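Local coordinates for protein Vv2_1132 (Vibrio vulnificus CMCP6, PDB 5Y9S) that probably regulates transcription as a LysR-type regulator, pairing a DNA-binding winged helix-turn-helix domain with an effector-binding domain in a tetrameric assembly, at residues K12-F17 against E77-Q82; L137-H142 against D152-Y157; V183-P188 against H254-E259; L224-V229 against A246-V251; S237-A242 against H263-A268. All coordinates share one frame; numbering follows the deposited sequence.

Overall arrangement
Contact 1 stands apart in the N-terminal DNA-binding part, where two helices pack at a partly buried face; its centre is about 49 Å from that of contact 3. The other four lie in the regulatory domain and reach one mixed sheet. Contact 2 is a buried helix-on-strand contact, while contacts 3, 4 and 5 cluster in another region of that domain. Contacts 3 and 5, with centres about 5 Å apart, pack hydrophobic residues around the same sheet region, where strands 172-186 and 266-267 are neighbours. Contact 4 is only partly buried and adds an indole. Apolar contacts dominate throughout, but contact 2 includes a histidine and contact 1 the aliphatic part of a glutamate.

Contact 1 of 5, residues K12-F17 against E77-Q82; sequences KWLEDF and ENLLNQ
Helices 12-17 and 77-82 cross at -127°, their local axes 9.6 Å apart at closest approach, with Leu-14 and Leu-80 facing each other at a CA-CA distance of 6.9 Å. Leu-14 works in two places. Its CB meets CD1 of Leu-80 at 3.7 Å, and its CD1 reaches over to Leu-79, touching CB at 3.7 Å; the Leu-14 and Leu-79 side chains cross at about a right angle. Here the first helix of the LysR-type helix-turn-helix domain rests on the long helix 67-90, which follows the wing strands and is the linker helix of this family. Glu-15 takes part through its aliphatic portion: CG lies 3.7 Å from Leu-80 CD1, and the chain runs on extended beyond CG, carrying the carboxylate past the leucine. The same Leu-80 methyl touches both Leu-14 CB and Glu-15 CG, which approach it at roughly a right angle to each other. On the same helix, Phe-17 meets Phe-72 edge-to-face nearer the N-terminal start of helix 67-90, while Asp-16 forms salt bridges with Arg-33 and Arg-43. Leu-79 also packs on Phe-11 of the second subunit, which brings a neighbouring copy up to this helix pair.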
# COMPACT_ATOMS: atom_id res chain seq x y z
N LYS D 12 -3.96 -6.08 -15.37
CA LYS D 12 -3.40 -5.23 -16.42
C LYS D 12 -4.29 -4.03 -16.76
O LYS D 12 -3.81 -3.11 -17.42
CB LYS D 12 -3.09 -6.04 -17.70
CG LYS D 12 -4.00 -7.20 -17.98
CD LYS D 12 -3.50 -7.96 -19.20
CE LYS D 12 -2.49 -9.06 -18.80
NZ LYS D 12 -1.78 -9.66 -19.99
N TRP D 13 -5.54 -4.00 -16.29
CA TRP D 13 -6.37 -2.78 -16.35
C TRP D 13 -5.65 -1.58 -15.74
O TRP D 13 -5.79 -0.44 -16.22
CB TRP D 13 -7.69 -2.99 -15.59
CG TRP D 13 -8.62 -4.00 -16.20
CD1 TRP D 13 -8.54 -4.54 -17.46
CD2 TRP D 13 -9.78 -4.59 -15.58
NE1 TRP D 13 -9.59 -5.40 -17.65
CE2 TRP D 13 -10.36 -5.46 -16.52
CE3 TRP D 13 -10.37 -4.46 -14.32
CZ2 TRP D 13 -11.49 -6.20 -16.24
CZ3 TRP D 13 -11.50 -5.20 -14.04
CH2 TRP D 13 -12.06 -6.05 -15.01
N LEU D 14 -4.87 -1.82 -14.69
CA LEU D 14 -4.21 -0.72 -13.99
C LEU D 14 -3.20 -0.03 -14.89
O LEU D 14 -3.24 1.19 -15.07
CB LEU D 14 -3.56 -1.24 -12.72
CG LEU D 14 -4.51 -2.00 -11.82
CD1 LEU D 14 -3.76 -2.52 -10.62
CD2 LEU D 14 -5.63 -1.10 -11.39
N GLU D 15 -2.26 -0.79 -15.45
CA GLU D 15 -1.33 -0.17 -16.39
C GLU D 15 -2.06 0.32 -17.63
O GLU D 15 -1.71 1.37 -18.17
CB GLU D 15 -0.20 -1.14 -16.76
CG GLU D 15 0.14 -2.16 -15.67
CD GLU D 15 1.24 -3.16 -16.08
OE1 GLU D 15 2.30 -2.69 -16.55
OE2 GLU D 15 1.05 -4.40 -15.93
N ASP D 16 -3.09 -0.42 -18.07
CA ASP D 16 -3.95 0.11 -19.13
C ASP D 16 -4.42 1.50 -18.78
O ASP D 16 -4.26 2.44 -19.57
CB ASP D 16 -5.17 -0.79 -19.34
CG ASP D 16 -4.82 -2.10 -20.02
OD1 ASP D 16 -3.69 -2.19 -20.54
OD2 ASP D 16 -5.64 -3.04 -20.02
N PHE D 17 -4.95 1.65 -17.57
CA PHE D 17 -5.44 2.95 -17.12
C PHE D 17 -4.32 3.99 -17.14
O PHE D 17 -4.46 5.05 -17.76
CB PHE D 17 -6.06 2.82 -15.74
CG PHE D 17 -6.29 4.14 -15.08
CD1 PHE D 17 -7.46 4.85 -15.30
CD2 PHE D 17 -5.33 4.68 -14.23
CE1 PHE D 17 -7.67 6.08 -14.70
CE2 PHE D 17 -5.52 5.92 -13.64
CZ PHE D 17 -6.71 6.62 -13.87
N GLU D 77 -1.93 3.20 -8.83
CA GLU D 77 -0.50 3.20 -8.55
C GLU D 77 -0.17 2.37 -7.30
O GLU D 77 0.78 1.59 -7.31
CB GLU D 77 0.01 4.63 -8.40
CG GLU D 77 -0.20 5.52 -9.66
CD GLU D 77 0.41 6.92 -9.51
OE1 GLU D 77 0.88 7.50 -10.52
OE2 GLU D 77 0.42 7.45 -8.36
N ASN D 78 -0.96 2.50 -6.24
CA ASN D 78 -0.65 1.71 -5.04
C ASN D 78 -0.74 0.22 -5.34
O ASN D 78 0.16 -0.56 -5.00
CB ASN D 78 -1.59 2.12 -3.89
CG ASN D 78 -1.34 3.58 -3.44
OD1 ASN D 78 -0.21 4.04 -3.38
ND2 ASN D 78 -2.42 4.29 -3.09
N LEU D 79 -1.79 -0.20 -6.05
CA LEU D 79 -1.95 -1.62 -6.36
C LEU D 79 -0.83 -2.12 -7.24
O LEU D 79 -0.21 -3.16 -6.97
CB LEU D 79 -3.29 -1.86 -7.05
CG LEU D 79 -4.33 -2.66 -6.29
CD1 LEU D 79 -5.46 -2.97 -7.26
CD2 LEU D 79 -3.72 -3.92 -5.79
N LEU D 80 -0.55 -1.38 -8.32
CA LEU D 80 0.59 -1.70 -9.17
C LEU D 80 1.84 -1.84 -8.33
O LEU D 80 2.52 -2.88 -8.38
CB LEU D 80 0.75 -0.60 -10.22
CG LEU D 80 0.96 -1.08 -11.65
CD1 LEU D 80 -0.01 -2.19 -11.99
CD2 LEU D 80 0.72 0.11 -12.54
N ASN D 81 2.14 -0.82 -7.52
CA ASN D 81 3.34 -0.86 -6.68
C ASN D 81 3.30 -2.02 -5.69
O ASN D 81 4.29 -2.74 -5.50
CB ASN D 81 3.51 0.47 -5.95
CG ASN D 81 4.62 0.42 -4.92
OD1 ASN D 81 5.81 0.38 -5.27
ND2 ASN D 81 4.25 0.41 -3.64
N GLN D 82 2.14 -2.26 -5.07
CA GLN D 82 2.07 -3.34 -4.11
C GLN D 82 2.20 -4.71 -4.78
O GLN D 82 2.65 -5.67 -4.15
CB GLN D 82 0.77 -3.26 -3.33
CG GLN D 82 0.72 -4.17 -2.11
CD GLN D 82 1.87 -3.94 -1.12
OE1 GLN D 82 2.02 -2.85 -0.56
NE2 GLN D 82 2.66 -4.99 -0.90

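Contact 2 of 5, residues L137-H142 against D152-Y157; sequences LGIDAH and DLLFTY
Helix 139-147 and strand 153-157 are the helix and following strand of a beta-alpha-beta crossover that starts from strand 129-134 in the periplasmic-binding-protein-like regulatory domain, and the two elements meet here through four buried side chains. Leu-154 is the centre of the contact, using CD2 against Ile-139 and mainly CD1 against His-142, one helical turn on. Its CD2 touches CD1 of Ile-139 at 3.6 Å, while its CD1 approaches ND1 of His-142 at 3.4 Å. The approach to the imidazole is oblique, and CB of His-142 adds a further contact with Leu-154 CD1 at 3.7 Å. With CG1 of Ile-139 anti to the backbone N (chi1 -175°), the chain swings its CD1 toward the strand, although the CB itself does not point there. That terminal methyl also reaches CG2 of Thr-156 at 4.1 Å, two residues on along the strand.

The polar hold on the His-142 ring is at NE2, hydrogen-bonded to OG of Ser-135. The carbonyl oxygen of Gly-138, at the N-cap position, lies 3.3 Å above one face of the ring, toward its rim, and also accepts the backbone N-H of His-142. Beneath the contact, strand 153-157 runs parallel to strand 100-105 and antiparallel to strand 277-286; Val-104 of the former touches both Leu-154 and His-142, and helix 292-300 receives Leu-153 and Phe-155.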
# COMPACT_ATOMS: atom_id res chain seq x y z
N LEU D 137 24.32 -0.94 -2.47
CA LEU D 137 24.05 -1.64 -1.22
C LEU D 137 25.36 -1.79 -0.44
O LEU D 137 26.46 -1.58 -0.96
CB LEU D 137 23.40 -3.00 -1.50
CG LEU D 137 22.02 -3.03 -2.17
CD1 LEU D 137 21.77 -4.41 -2.71
CD2 LEU D 137 20.87 -2.63 -1.23
N GLY D 138 25.25 -2.13 0.81
CA GLY D 138 26.47 -2.13 1.60
C GLY D 138 27.38 -3.32 1.33
O GLY D 138 27.02 -4.31 0.68
N ILE D 139 28.60 -3.23 1.86
CA ILE D 139 29.46 -4.40 1.91
C ILE D 139 28.77 -5.55 2.65
O ILE D 139 28.89 -6.73 2.28
CB ILE D 139 30.84 -4.04 2.52
CG1 ILE D 139 31.80 -5.22 2.47
CG2 ILE D 139 30.75 -3.53 3.94
CD1 ILE D 139 32.48 -5.31 1.14
N ASP D 140 28.00 -5.22 3.70
CA ASP D 140 27.24 -6.25 4.42
C ASP D 140 26.24 -6.93 3.50
O ASP D 140 26.08 -8.16 3.52
CB ASP D 140 26.54 -5.63 5.63
CG ASP D 140 25.52 -6.59 6.28
OD1 ASP D 140 24.33 -6.58 5.87
OD2 ASP D 140 25.91 -7.34 7.21
N ALA D 141 25.56 -6.15 2.65
CA ALA D 141 24.64 -6.77 1.70
C ALA D 141 25.37 -7.68 0.72
O ALA D 141 24.89 -8.77 0.40
CB ALA D 141 23.86 -5.69 0.94
N HIS D 142 26.55 -7.25 0.24
CA HIS D 142 27.28 -8.01 -0.78
C HIS D 142 27.94 -9.24 -0.21
O HIS D 142 28.01 -10.27 -0.89
CB HIS D 142 28.33 -7.13 -1.46
CG HIS D 142 27.75 -5.95 -2.18
ND1 HIS D 142 28.46 -4.80 -2.41
CD2 HIS D 142 26.53 -5.77 -2.74
CE1 HIS D 142 27.70 -3.95 -3.09
NE2 HIS D 142 26.53 -4.51 -3.30
N ASP D 152 28.76 -14.02 -7.59
CA ASP D 152 29.98 -14.82 -7.57
C ASP D 152 31.21 -14.08 -7.08
O ASP D 152 32.03 -14.67 -6.37
CB ASP D 152 30.26 -15.36 -8.98
CG ASP D 152 29.09 -16.16 -9.52
OD1 ASP D 152 28.70 -15.93 -10.68
OD2 ASP D 152 28.56 -17.00 -8.77
N LEU D 153 31.38 -12.81 -7.45
CA LEU D 153 32.55 -12.05 -7.05
C LEU D 153 32.14 -10.65 -6.63
O LEU D 153 31.17 -10.08 -7.14
CB LEU D 153 33.60 -11.94 -8.16
CG LEU D 153 34.15 -13.26 -8.72
CD1 LEU D 153 34.82 -13.02 -10.07
CD2 LEU D 153 35.12 -13.87 -7.74
N LEU D 154 32.90 -10.10 -5.70
CA LEU D 154 32.70 -8.74 -5.24
C LEU D 154 34.05 -8.03 -5.29
O LEU D 154 35.03 -8.53 -4.73
CB LEU D 154 32.11 -8.73 -3.82
CG LEU D 154 32.30 -7.43 -3.05
CD1 LEU D 154 31.27 -6.37 -3.49
CD2 LEU D 154 32.24 -7.68 -1.55
N PHE D 155 34.11 -6.91 -6.00
CA PHE D 155 35.30 -6.07 -6.01
C PHE D 155 35.04 -4.86 -5.14
O PHE D 155 33.96 -4.26 -5.21
CB PHE D 155 35.64 -5.63 -7.43
CG PHE D 155 36.15 -6.74 -8.28
CD1 PHE D 155 35.27 -7.60 -8.91
CD2 PHE D 155 37.51 -6.94 -8.44
CE1 PHE D 155 35.73 -8.64 -9.69
CE2 PHE D 155 37.98 -7.97 -9.22
CZ PHE D 155 37.10 -8.83 -9.84
N THR D 156 36.01 -4.50 -4.29
CA THR D 156 35.79 -3.40 -3.36
C THR D 156 37.12 -2.86 -2.86
O THR D 156 38.16 -3.52 -2.94
CB THR D 156 34.93 -3.86 -2.17
OG1 THR D 156 34.50 -2.72 -1.41
CG2 THR D 156 35.73 -4.80 -1.28
N TYR D 157 37.08 -1.63 -2.36
CA TYR D 157 38.19 -1.04 -1.62
C TYR D 157 38.20 -1.59 -0.19
O TYR D 157 37.14 -1.89 0.38
CB TYR D 157 38.08 0.49 -1.58
CG TYR D 157 38.14 1.21 -2.93
CD1 TYR D 157 39.32 1.23 -3.67
CD2 TYR D 157 37.03 1.87 -3.45
CE1 TYR D 157 39.39 1.88 -4.89
CE2 TYR D 157 37.09 2.53 -4.67
CZ TYR D 157 38.28 2.52 -5.39
OH TYR D 157 38.38 3.16 -6.60

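Contact 3 of 5, residues V183-P188 against H254-E259; sequences VPVVAP and HVIEEE
Ile-256 and Val-185 reach toward each other tip to tip, CD1 of the isoleucine lying 3.5 Å from CG1 of the valine. This is the tight part of the contact. The same CD1 methyl has a second neighbour, CG2 of Val-183 at 3.9 Å, where the two side chains cross obliquely. One terminal methyl thus rests against two valines that stand two residues apart on strand 172-186, with the intervening Pro-184 directed away. In Ile-256, CG1 lies between the backbone N and the carbonyl carbon (chi1 54°), and the extended remainder of the chain (chi2 169°) carries CD1 out to the strand. All three residues are buried, and the interaction is wholly apolar.

Past Ile-256 the character changes. The residue occupies the N-cap position of helix 257-261, and the first turn that follows consists of Glu-257, Glu-258 and Glu-259. Glu-257 and Glu-258 are exposed, and Glu-257 forms a salt bridge with Lys-116. Two residues before Ile-256, His-254 is held at both ring nitrogens, ND1 by Glu-180 and NE2 by Asn-112, and is partly exposed.

On the buried side Ile-256 also touches Val-251 of strand 248-252 and Val-239 of helix 235-243. The strand backbone is itself tied to both sides, Val-185 bonding to Ala-249 and Val-186 to Val-266. A helix start set over a sheet by one inserted apolar side chain is in keeping with the alternating alpha/beta architecture of LysR regulatory domains.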
# COMPACT_ATOMS: atom_id res chain seq x y z
N VAL D 183 46.03 10.03 -5.53
CA VAL D 183 46.96 11.14 -5.73
C VAL D 183 46.23 12.43 -6.07
O VAL D 183 45.16 12.39 -6.67
CB VAL D 183 47.99 10.81 -6.82
CG1 VAL D 183 48.74 9.54 -6.43
CG2 VAL D 183 47.30 10.69 -8.19
N PRO D 184 46.76 13.59 -5.68
CA PRO D 184 46.15 14.86 -6.09
C PRO D 184 46.56 15.19 -7.52
O PRO D 184 47.75 15.15 -7.86
CB PRO D 184 46.72 15.86 -5.09
CG PRO D 184 48.08 15.29 -4.75
CD PRO D 184 47.94 13.78 -4.81
N VAL D 185 45.58 15.51 -8.36
CA VAL D 185 45.82 15.85 -9.76
C VAL D 185 45.22 17.21 -10.07
O VAL D 185 44.30 17.68 -9.39
CB VAL D 185 45.24 14.81 -10.74
CG1 VAL D 185 46.00 13.48 -10.62
CG2 VAL D 185 43.73 14.66 -10.51
N VAL D 186 45.75 17.82 -11.13
CA VAL D 186 45.37 19.17 -11.53
C VAL D 186 45.64 19.33 -13.02
O VAL D 186 46.53 18.68 -13.58
CB VAL D 186 46.13 20.23 -10.69
CG1 VAL D 186 47.59 20.23 -11.03
CG2 VAL D 186 45.53 21.61 -10.89
N ALA D 187 44.87 20.20 -13.67
CA ALA D 187 45.13 20.50 -15.06
C ALA D 187 46.47 21.24 -15.18
O ALA D 187 46.84 22.00 -14.28
CB ALA D 187 44.00 21.34 -15.66
N PRO D 188 47.23 21.00 -16.25
CA PRO D 188 48.57 21.60 -16.33
C PRO D 188 48.58 23.11 -16.23
O PRO D 188 49.50 23.69 -15.64
CB PRO D 188 49.08 21.11 -17.69
CG PRO D 188 48.36 19.81 -17.90
CD PRO D 188 46.99 20.03 -17.34
N HIS D 254 44.49 4.41 -10.79
CA HIS D 254 44.00 3.59 -11.89
C HIS D 254 42.93 4.29 -12.72
O HIS D 254 42.63 3.84 -13.84
CB HIS D 254 43.48 2.24 -11.37
CG HIS D 254 42.10 2.30 -10.81
ND1 HIS D 254 41.85 2.50 -9.47
CD2 HIS D 254 40.89 2.19 -11.40
CE1 HIS D 254 40.54 2.50 -9.26
NE2 HIS D 254 39.94 2.32 -10.42
N VAL D 255 42.36 5.38 -12.21
CA VAL D 255 41.34 6.11 -12.95
C VAL D 255 41.93 7.12 -13.93
O VAL D 255 41.23 7.56 -14.85
CB VAL D 255 40.38 6.78 -11.94
CG1 VAL D 255 39.38 7.67 -12.61
CG2 VAL D 255 39.65 5.70 -11.15
N ILE D 256 43.22 7.45 -13.83
CA ILE D 256 43.81 8.53 -14.61
C ILE D 256 44.97 8.05 -15.48
O ILE D 256 45.76 8.88 -15.95
CB ILE D 256 44.28 9.67 -13.69
CG1 ILE D 256 45.21 9.11 -12.62
CG2 ILE D 256 43.11 10.34 -13.05
CD1 ILE D 256 45.96 10.16 -11.81
N GLU D 257 45.10 6.74 -15.69
CA GLU D 257 46.26 6.23 -16.43
C GLU D 257 46.37 6.89 -17.79
O GLU D 257 47.46 7.31 -18.20
CB GLU D 257 46.15 4.71 -16.58
CG GLU D 257 47.43 4.02 -17.03
CD GLU D 257 47.22 2.55 -17.42
OE1 GLU D 257 46.29 1.91 -16.88
OE2 GLU D 257 47.98 2.04 -18.26
N GLU D 258 45.24 7.03 -18.50
CA GLU D 258 45.23 7.62 -19.83
C GLU D 258 45.37 9.13 -19.80
O GLU D 258 46.04 9.70 -20.67
CB GLU D 258 43.95 7.23 -20.56
CG GLU D 258 43.90 7.64 -22.02
CD GLU D 258 42.77 6.96 -22.77
OE1 GLU D 258 41.69 7.57 -22.92
OE2 GLU D 258 42.98 5.80 -23.20
N GLU D 259 44.74 9.81 -18.83
CA GLU D 259 44.92 11.26 -18.72
C GLU D 259 46.37 11.63 -18.45
O GLU D 259 46.89 12.60 -19.02
CB GLU D 259 44.01 11.83 -17.63
CG GLU D 259 42.52 11.87 -17.98
CD GLU D 259 41.84 10.50 -17.85
OE1 GLU D 259 42.55 9.51 -17.54
OE2 GLU D 259 40.61 10.40 -18.08

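Contact 4 of 5, residues L224-V229 against A246-V251; sequences LTLKPV and AGVAWV
Leu-226 reaches Trp-250 through one methyl, CD1, which lies 4.0 Å from CZ3 and 4.2 Å from CH2 on the six-membered part of the indole. In the alpha/beta fold of the LysR regulatory domain these residues stand on strands 225-232 and 248-252, which are not paired with each other but flank strand 199-205 and run parallel to it; locally, 226 to 229 and 246 to 250 point 127° apart. The leucine and tryptophan side chains cross at about a right angle, and the methyl meets the ring obliquely. The other branch of the leucine, CD2, makes a looser contact with CG1 of Val-248 at 4.4 Å. With CG anti to the carbonyl carbon (chi1 -51°) and chi2 177°, the methyls point toward strand 248-252.

Around this first shell, Tyr-202 of the middle strand touches Leu-226, and Leu-219 of helix 210-220 packs on both Leu-226 and Trp-250. The indole is fixed at its far end by a hydrogen bond from NE1 to the carbonyl oxygen of Trp-275, and Pro-184 of strand 172-186 lies against it. At the other end of the contact the touching group is backbone: CG2 of Val-229 sits 3.8 Å from the carbonyl oxygen of Ala-246.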
# COMPACT_ATOMS: atom_id res chain seq x y z
N LEU D 224 47.33 22.94 3.44
CA LEU D 224 46.57 23.48 2.33
C LEU D 224 45.33 24.20 2.85
O LEU D 224 44.86 23.96 3.96
CB LEU D 224 46.14 22.38 1.35
CG LEU D 224 47.23 21.75 0.48
CD1 LEU D 224 48.22 22.80 -0.01
CD2 LEU D 224 47.94 20.64 1.23
N THR D 225 44.80 25.09 2.01
CA THR D 225 43.50 25.71 2.25
C THR D 225 42.62 25.31 1.07
O THR D 225 42.58 25.99 0.05
CB THR D 225 43.62 27.22 2.41
OG1 THR D 225 44.69 27.51 3.33
CG2 THR D 225 42.32 27.82 2.96
N LEU D 226 41.92 24.20 1.23
CA LEU D 226 41.10 23.63 0.17
C LEU D 226 39.66 24.11 0.32
O LEU D 226 38.99 23.78 1.31
CB LEU D 226 41.16 22.10 0.19
CG LEU D 226 42.57 21.51 0.23
CD1 LEU D 226 42.51 20.00 0.31
CD2 LEU D 226 43.36 21.95 -1.00
N LYS D 227 39.17 24.86 -0.67
CA LYS D 227 37.79 25.32 -0.67
C LYS D 227 36.94 24.39 -1.53
O LYS D 227 37.08 24.41 -2.76
CB LYS D 227 37.71 26.75 -1.18
CG LYS D 227 36.31 27.20 -1.58
CD LYS D 227 36.38 28.49 -2.39
CE LYS D 227 35.46 28.46 -3.60
NZ LYS D 227 36.14 29.00 -4.83
N PRO D 228 36.06 23.57 -0.93
CA PRO D 228 35.19 22.69 -1.73
C PRO D 228 34.30 23.42 -2.72
O PRO D 228 33.36 24.11 -2.32
CB PRO D 228 34.34 21.99 -0.66
CG PRO D 228 34.43 22.84 0.52
CD PRO D 228 35.82 23.40 0.51
N VAL D 229 34.56 23.24 -4.01
CA VAL D 229 33.73 23.81 -5.06
C VAL D 229 32.84 22.79 -5.73
O VAL D 229 31.98 23.18 -6.54
CB VAL D 229 34.58 24.53 -6.13
CG1 VAL D 229 35.55 25.51 -5.49
CG2 VAL D 229 35.34 23.51 -6.96
N ALA D 246 38.93 23.03 -12.97
CA ALA D 246 38.06 23.52 -11.91
C ALA D 246 38.68 23.40 -10.52
O ALA D 246 38.09 23.90 -9.56
CB ALA D 246 36.74 22.76 -11.97
N GLY D 247 39.85 22.80 -10.40
CA GLY D 247 40.47 22.66 -9.10
C GLY D 247 41.24 21.36 -9.02
O GLY D 247 41.41 20.65 -10.01
N VAL D 248 41.67 21.04 -7.80
CA VAL D 248 42.48 19.87 -7.52
C VAL D 248 41.59 18.76 -6.97
O VAL D 248 40.70 19.02 -6.14
CB VAL D 248 43.63 20.23 -6.56
CG1 VAL D 248 43.08 20.84 -5.30
CG2 VAL D 248 44.50 19.02 -6.24
N ALA D 249 41.79 17.55 -7.46
CA ALA D 249 41.08 16.35 -7.01
C ALA D 249 42.08 15.30 -6.56
O ALA D 249 43.16 15.16 -7.15
CB ALA D 249 40.21 15.78 -8.14
N TRP D 250 41.73 14.58 -5.49
CA TRP D 250 42.46 13.37 -5.08
C TRP D 250 41.73 12.18 -5.69
O TRP D 250 40.54 11.96 -5.41
CB TRP D 250 42.55 13.25 -3.55
CG TRP D 250 43.80 13.91 -2.94
CD1 TRP D 250 44.93 13.28 -2.49
CD2 TRP D 250 44.02 15.31 -2.76
NE1 TRP D 250 45.84 14.21 -2.04
CE2 TRP D 250 45.30 15.46 -2.18
CE3 TRP D 250 43.27 16.46 -3.02
CZ2 TRP D 250 45.84 16.71 -1.87
CZ3 TRP D 250 43.80 17.71 -2.70
CH2 TRP D 250 45.07 17.82 -2.14
N VAL D 251 42.43 11.43 -6.54
CA VAL D 251 41.82 10.32 -7.29
C VAL D 251 42.78 9.15 -7.33
O VAL D 251 44.01 9.31 -7.32
CB VAL D 251 41.45 10.74 -8.73
CG1 VAL D 251 40.39 11.82 -8.74
CG2 VAL D 251 42.71 11.17 -9.51

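Contact 5 of 5, residues S237-A242 against H263-A268; sequences SLVKMA and HRLVIA
Leu-265 turns its CG anti to the carbonyl carbon (chi1 -75°), and with chi2 at 167° its two methyls splay toward helix 235-243. On the helix, Val-239 places CG1 anti to the backbone N (chi1 163°), bringing that branch within range of the leucine. The two methyls of Leu-265 divide the work. CD2 meets CB of Ala-242 at 3.8 Å and lies as close to the alanine carbonyl carbon, C, so that it rests partly on helix backbone. CD1 makes the looser contact, 4.2 Å from CG1 of Val-239, where the side chains pass each other at a slant. Val-239 and Ala-242 stand one turn apart on the helix, and the leucine therefore spans that turn; the CA atoms of Ala-242 and Leu-265 are 7.6 Å apart. All three residues are buried.

Helix 257-261 closes just before Leu-265 with a Schellman motif: His-263, with positive phi, ends the helix, and the chain continues through Arg-264 and Leu-265 into the short strand 266-267. Glu-259 of that helix touches both Val-239 and Leu-265, and Val-239 also packs on Val-255. Beyond the strand, Ala-268 bonds through its backbone to Pro-184 of the antiparallel neighbour 172-186. The outer side of helix 235-243 belongs to the assembly: OG of Ser-237 is hydrogen-bonded to the carbonyl oxygen of Ala-110 of the third subunit. Helix against sheet edge, joined by aliphatic side chains, is the layered alpha/beta packing expected of a periplasmic-binding-protein-like regulatory domain.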
# COMPACT_ATOMS: atom_id res chain seq x y z
N SER D 237 33.88 11.68 -12.52
CA SER D 237 33.41 13.06 -12.63
C SER D 237 34.46 14.03 -12.12
O SER D 237 34.67 15.08 -12.72
CB SER D 237 32.11 13.26 -11.83
OG SER D 237 31.02 12.81 -12.58
N LEU D 238 35.09 13.70 -10.98
CA LEU D 238 36.20 14.50 -10.52
C LEU D 238 37.21 14.69 -11.64
O LEU D 238 37.66 15.81 -11.91
CB LEU D 238 36.86 13.86 -9.31
CG LEU D 238 35.94 13.77 -8.10
CD1 LEU D 238 36.58 12.88 -7.08
CD2 LEU D 238 35.63 15.14 -7.53
N VAL D 239 37.51 13.60 -12.35
CA VAL D 239 38.53 13.64 -13.40
C VAL D 239 38.13 14.62 -14.50
O VAL D 239 38.93 15.47 -14.91
CB VAL D 239 38.81 12.23 -13.94
CG1 VAL D 239 39.55 12.30 -15.28
CG2 VAL D 239 39.61 11.45 -12.90
N LYS D 240 36.88 14.55 -14.98
CA LYS D 240 36.43 15.51 -15.98
C LYS D 240 36.60 16.93 -15.47
O LYS D 240 37.19 17.78 -16.15
CB LYS D 240 34.96 15.28 -16.37
CG LYS D 240 34.74 14.09 -17.25
CD LYS D 240 35.61 14.12 -18.49
CE LYS D 240 35.37 12.85 -19.32
NZ LYS D 240 34.85 13.17 -20.70
N MET D 241 36.10 17.20 -14.26
CA MET D 241 36.22 18.53 -13.66
C MET D 241 37.68 18.96 -13.57
O MET D 241 38.01 20.12 -13.83
CB MET D 241 35.60 18.51 -12.26
CG MET D 241 34.07 18.56 -12.22
SD MET D 241 33.37 19.74 -13.39
CE MET D 241 33.18 21.13 -12.31
N ALA D 242 38.56 18.04 -13.17
CA ALA D 242 39.95 18.44 -12.99
C ALA D 242 40.59 18.78 -14.33
O ALA D 242 41.37 19.74 -14.43
CB ALA D 242 40.72 17.34 -12.27
N HIS D 263 48.94 13.79 -20.95
CA HIS D 263 49.38 15.07 -20.39
C HIS D 263 48.22 16.05 -20.21
O HIS D 263 48.41 17.27 -20.25
CB HIS D 263 50.46 15.72 -21.25
CG HIS D 263 51.58 14.80 -21.59
ND1 HIS D 263 51.78 14.30 -22.86
CD2 HIS D 263 52.57 14.28 -20.83
CE1 HIS D 263 52.84 13.52 -22.87
NE2 HIS D 263 53.34 13.49 -21.65
N ARG D 264 47.02 15.53 -20.01
CA ARG D 264 45.88 16.37 -19.69
C ARG D 264 45.70 16.55 -18.19
O ARG D 264 44.87 17.36 -17.77
CB ARG D 264 44.61 15.80 -20.34
CG ARG D 264 44.56 16.03 -21.86
CD ARG D 264 43.23 15.63 -22.44
NE ARG D 264 42.97 14.22 -22.20
CZ ARG D 264 41.75 13.69 -22.09
NH1 ARG D 264 40.69 14.48 -22.19
NH2 ARG D 264 41.60 12.39 -21.86
N LEU D 265 46.47 15.83 -17.38
CA LEU D 265 46.48 16.00 -15.94
C LEU D 265 47.89 15.76 -15.46
O LEU D 265 48.62 14.96 -16.04
CB LEU D 265 45.54 15.03 -15.22
CG LEU D 265 44.05 15.30 -15.29
CD1 LEU D 265 43.29 14.09 -14.81
CD2 LEU D 265 43.70 16.55 -14.45
N VAL D 266 48.28 16.47 -14.41
CA VAL D 266 49.57 16.27 -13.78
C VAL D 266 49.34 16.04 -12.29
O VAL D 266 48.46 16.65 -11.68
CB VAL D 266 50.51 17.49 -13.99
CG1 VAL D 266 51.93 17.12 -13.60
CG2 VAL D 266 50.50 17.95 -15.44
N ILE D 267 50.14 15.14 -11.72
CA ILE D 267 50.15 14.98 -10.28
C ILE D 267 50.67 16.27 -9.65
O ILE D 267 51.65 16.85 -10.12
CB ILE D 267 51.01 13.77 -9.88
CG1 ILE D 267 50.34 12.47 -10.34
CG2 ILE D 267 51.26 13.75 -8.37
CD1 ILE D 267 51.28 11.29 -10.37
N ALA D 268 49.97 16.76 -8.64
CA ALA D 268 50.37 17.97 -7.93
C ALA D 268 51.16 17.60 -6.68
O ALA D 268 50.92 16.56 -6.05
CB ALA D 268 49.16 18.83 -7.55